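Local coordinates for D-methionine-binding lipoprotein MetQ (Escherichia coli, PDB 4YAH) that binds methionine as the substrate-binding lipoprotein of an ATP-driven D-methionine permease, at residues Ser145-Leu148 against Leu149-Val152; Ala240-Val243 against Lys244-Val247. All coordinates share one frame; numbering follows the deposited sequence.

Contact 1: residues Ser145-Leu148 against Leu149-Val152; sequences SLLL and LQKV
L149 meets 145-148 on two fronts. Its backbone N donates to S145 O at 2.9 Å, the first of four i to i+4 helix bonds here. Its side chain leans back toward L146, and L149 CD1 lies 4.3 Å from L146 CD2. Beyond this pair, L149 rests on F219, L154 and I155.

Q150 N donates to L146 O. The Q150 side chain runs alongside that of L147, in the same direction. CG of Q150 stands anti to its backbone N (chi1 175°) and the chain stays extended, which carries the amide along the L147 branch. Q150 NE2 comes 4.0 Å from L147 CD2. A water accepts from Q150 NE2 and donates to L147 O at 2.8 Å, closing a bridge from side chain to backbone. The other amide atom, Q150 OE1, takes the N-H of L157.

K151 N donates to L147 O at 2.9 Å, so this carbonyl receives both a helix N-H and the water. The aliphatic part of K151 crosses L148 at an angle, with K151 CD 4.0 Å from L148 CD1. The ammonium goes on to a salt bridge with D222.

V152 N donates to L148 O at 3.1 Å. V152 CG1 also approaches L148 CD1 at 4.4 Å, a loose apolar touch, and both residues lie on F219.

This is the last part of the amphipathic helix 139-151, which turns L146, L148 and L149 inward in one lobe of a periplasmic binding protein fold, with N141 and R144, earlier on the helix, among the residues that line the methionine pocket between the lobes.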
loop_
_atom_site.group_PDB
_atom_site.type_symbol
_atom_site.label_atom_id
_atom_site.label_comp_id
_atom_site.label_asym_id
_atom_site.label_seq_id
_atom_site.Cartn_x
_atom_site.Cartn_y
_atom_site.Cartn_z
ATOM N N SER A 145 1.024 8.928 -6.642
ATOM C CA SER A 145 2.223 9.702 -6.333
ATOM C C SER A 145 2.259 11.001 -7.091
ATOM O O SER A 145 2.601 12.042 -6.530
ATOM C CB SER A 145 3.465 8.881 -6.641
ATOM O OG SER A 145 3.476 7.729 -5.806
ATOM N N LEU A 146 1.904 10.960 -8.365
ATOM C CA LEU A 146 1.878 12.191 -9.152
ATOM C C LEU A 146 0.816 13.155 -8.627
ATOM O O LEU A 146 1.039 14.370 -8.585
ATOM C CB LEU A 146 1.644 11.874 -10.623
ATOM C CG LEU A 146 2.771 11.110 -11.310
ATOM C CD1 LEU A 146 2.378 10.838 -12.716
ATOM C CD2 LEU A 146 4.075 11.888 -11.284
ATOM N N LEU A 147 -0.336 12.633 -8.205
ATOM C CA LEU A 147 -1.357 13.492 -7.615
ATOM C C LEU A 147 -0.837 14.149 -6.334
ATOM O O LEU A 147 -1.153 15.301 -6.063
ATOM C CB LEU A 147 -2.632 12.693 -7.341
ATOM C CG LEU A 147 -3.354 12.314 -8.628
ATOM C CD1 LEU A 147 -4.408 11.255 -8.312
ATOM C CD2 LEU A 147 -3.972 13.527 -9.304
ATOM N N LEU A 148 -0.014 13.425 -5.570
ATOM C CA LEU A 148 0.546 13.979 -4.342
ATOM C C LEU A 148 1.558 15.086 -4.666
ATOM O O LEU A 148 1.564 16.142 -4.014
ATOM C CB LEU A 148 1.178 12.872 -3.489
ATOM C CG LEU A 148 1.802 13.314 -2.159
ATOM C CD1 LEU A 148 0.836 14.120 -1.314
ATOM C CD2 LEU A 148 2.275 12.111 -1.368
ATOM N N LEU A 149 2.389 14.857 -5.681
ATOM C CA LEU A 149 3.369 15.849 -6.111
ATOM C C LEU A 149 2.662 17.103 -6.626
ATOM O O LEU A 149 3.182 18.218 -6.488
ATOM C CB LEU A 149 4.274 15.264 -7.190
ATOM C CG LEU A 149 5.185 14.140 -6.684
ATOM C CD1 LEU A 149 5.981 13.523 -7.826
ATOM C CD2 LEU A 149 6.124 14.596 -5.586
ATOM N N GLN A 150 1.486 16.919 -7.219
ATOM C CA GLN A 150 0.687 18.056 -7.679
ATOM C C GLN A 150 0.095 18.796 -6.476
ATOM O O GLN A 150 0.097 20.030 -6.422
ATOM C CB GLN A 150 -0.426 17.597 -8.634
ATOM C CG GLN A 150 -1.381 18.734 -9.048
ATOM C CD GLN A 150 -2.405 18.285 -10.078
ATOM O OE1 GLN A 150 -2.372 18.728 -11.223
ATOM N NE2 GLN A 150 -3.312 17.406 -9.673
ATOM N N LYS A 151 -0.418 18.033 -5.516
ATOM C CA LYS A 151 -1.005 18.606 -4.313
ATOM C C LYS A 151 -0.032 19.533 -3.585
ATOM O O LYS A 151 -0.438 20.581 -3.071
ATOM C CB LYS A 151 -1.470 17.491 -3.386
ATOM C CG LYS A 151 -1.992 17.923 -2.030
ATOM C CD LYS A 151 -2.256 16.690 -1.177
ATOM C CE LYS A 151 -2.324 17.003 0.310
ATOM N NZ LYS A 151 -3.565 17.739 0.662
ATOM N N VAL A 152 1.238 19.146 -3.519
ATOM C CA VAL A 152 2.224 19.964 -2.812
ATOM C C VAL A 152 2.856 21.004 -3.736
ATOM O O VAL A 152 3.776 21.718 -3.333
ATOM C CB VAL A 152 3.310 19.071 -2.150
ATOM C CG1 VAL A 152 2.641 18.087 -1.212
ATOM C CG2 VAL A 152 4.151 18.328 -3.188
HETATM O O HOH W 1 -3.456 16.623 -6.794
#

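Contact 2: residues Ala240-Val243 against Lys244-Val247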
loop_
_atom_site.group_PDB
_atom_site.type_symbol
_atom_site.label_atom_id
_atom_site.label_comp_id
_atom_site.label_asym_id
_atom_site.label_seq_id
_atom_site.Cartn_x
_atom_site.Cartn_y
_atom_site.Cartn_z
ATOM N N ALA A 240 -16.549 -18.203 1.688
ATOM C CA ALA A 240 -16.072 -19.276 2.544
ATOM C C ALA A 240 -16.141 -18.856 3.997
ATOM O O ALA A 240 -15.812 -17.727 4.344
ATOM C CB ALA A 240 -14.660 -19.672 2.168
ATOM N N GLU A 241 -16.558 -19.777 4.856
ATOM C CA GLU A 241 -16.721 -19.444 6.258
ATOM C C GLU A 241 -15.389 -19.006 6.875
ATOM O O GLU A 241 -15.394 -18.124 7.730
ATOM C CB GLU A 241 -17.328 -20.623 7.026
ATOM C CG GLU A 241 -18.790 -20.894 6.632
ATOM C CD GLU A 241 -19.719 -19.697 6.828
ATOM O OE1 GLU A 241 -19.714 -19.112 7.931
ATOM O OE2 GLU A 241 -20.458 -19.350 5.877
ATOM N N ASN A 242 -14.260 -19.582 6.442
ATOM C CA ASN A 242 -12.968 -19.223 7.031
ATOM C C ASN A 242 -12.552 -17.829 6.604
ATOM O O ASN A 242 -11.900 -17.136 7.364
ATOM C CB ASN A 242 -11.882 -20.225 6.670
ATOM C CG ASN A 242 -12.095 -21.549 7.355
ATOM O OD1 ASN A 242 -12.864 -21.634 8.315
ATOM N ND2 ASN A 242 -11.402 -22.571 6.894
ATOM N N VAL A 243 -12.944 -17.433 5.397
ATOM C CA VAL A 243 -12.698 -16.075 4.911
ATOM C C VAL A 243 -13.448 -15.088 5.797
ATOM O O VAL A 243 -12.884 -14.082 6.242
ATOM C CB VAL A 243 -13.141 -15.926 3.447
ATOM C CG1 VAL A 243 -13.173 -14.446 3.008
ATOM C CG2 VAL A 243 -12.226 -16.738 2.544
ATOM N N LYS A 244 -14.719 -15.381 6.070
ATOM C CA LYS A 244 -15.543 -14.485 6.875
ATOM C C LYS A 244 -14.930 -14.335 8.259
ATOM O O LYS A 244 -14.875 -13.229 8.806
ATOM C CB LYS A 244 -16.976 -14.995 6.989
ATOM C CG LYS A 244 -17.747 -14.989 5.688
ATOM C CD LYS A 244 -19.180 -15.508 5.937
ATOM C CE LYS A 244 -19.801 -16.053 4.686
ATOM N NZ LYS A 244 -21.178 -16.586 4.944
ATOM N N LYS A 245 -14.442 -15.441 8.814
ATOM C CA LYS A 245 -13.823 -15.406 10.126
ATOM C C LYS A 245 -12.565 -14.548 10.129
ATOM O O LYS A 245 -12.331 -13.785 11.063
ATOM C CB LYS A 245 -13.456 -16.810 10.590
ATOM C CG LYS A 245 -14.635 -17.647 11.028
ATOM C CD LYS A 245 -14.137 -19.022 11.425
ATOM C CE LYS A 245 -15.256 -19.878 11.931
ATOM N NZ LYS A 245 -14.857 -21.308 11.939
ATOM N N PHE A 246 -11.741 -14.702 9.103
ATOM C CA PHE A 246 -10.493 -13.965 9.055
ATOM C C PHE A 246 -10.791 -12.470 8.956
ATOM O O PHE A 246 -10.137 -11.638 9.582
ATOM C CB PHE A 246 -9.633 -14.399 7.881
ATOM C CG PHE A 246 -8.372 -13.631 7.778
ATOM C CD1 PHE A 246 -7.381 -13.820 8.710
ATOM C CD2 PHE A 246 -8.202 -12.679 6.796
ATOM C CE1 PHE A 246 -6.211 -13.095 8.654
ATOM C CE2 PHE A 246 -7.022 -11.937 6.739
ATOM C CZ PHE A 246 -6.038 -12.160 7.665
ATOM N N VAL A 247 -11.789 -12.125 8.157
ATOM C CA VAL A 247 -12.145 -10.717 8.001
ATOM C C VAL A 247 -12.565 -10.152 9.345
ATOM O O VAL A 247 -12.153 -9.056 9.716
ATOM C CB VAL A 247 -13.262 -10.532 6.956
ATOM C CG1 VAL A 247 -13.847 -9.118 6.986
ATOM C CG2 VAL A 247 -12.728 -10.864 5.562
HETATM O O HOH W 2 -13.293 -23.021 10.615
#
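The first turns of helix 241-250 form this contact, with A240 at the N-cap position. The helix packs on the six-stranded sheet of its lobe. A240 O accepts from K244 N at 3.1 Å, and the same i to i+4 pattern continues through E241 with K245, N242 with F246 and V243 with V247.

V243 and V247 make the apolar side. V243 CG1 is 4.4 Å from V247 CG2, and both valines touch V106. The ring of F246 leads away from 240-243, onto I231 and V35.

The outer side is charged. E241 and K244 form an i to i+3 salt bridge. E241 folds back at chi2 (-57°), which brings its carboxylate to the end of the extended K244 chain. K244 NZ meets E241 OE2 at 3.0 Å on the syn side, 30° out of the carboxylate plane. Both residues are exposed, so solvent probably weakens the attraction.

N242 and K245 pair through water. N242 ND2 donates to P30 O, which probably helps set the turn of the amide. The other end of the amide is 4.1 Å from the lysine, as measured from N242 OD1 to K245 NZ. One water spans this distance. It accepts from K245 NZ at 2.7 Å and lies 2.7 Å from N242 OD1, to which it can donate.

How the contacts relate
Contacts 1 and 2 lie on opposite sides of the chain's centre, with their own centres 37 Å apart and no atoms touching. Each is a single helical run, but on different helices and different sheets. Contact 1 belongs to helix 139-151, beside strands 132-136 and 219-220 of the five-stranded sheet. Contact 2 belongs to helix 241-250, on strands of the six-stranded sheet. Both are partly buried. Contact 1 has four leucines, contact 2 none; the apolar side of contact 2 is valine and phenylalanine. The S145 side chain in contact 1 is about 9 Å from the bound methionine. The lysine of contact 1 pairs outside its segments; contact 2 keeps a charged pair within, on its exposed side. Each uses one water, between a side chain and a backbone carbonyl in contact 1, and between two side chains in contact 2.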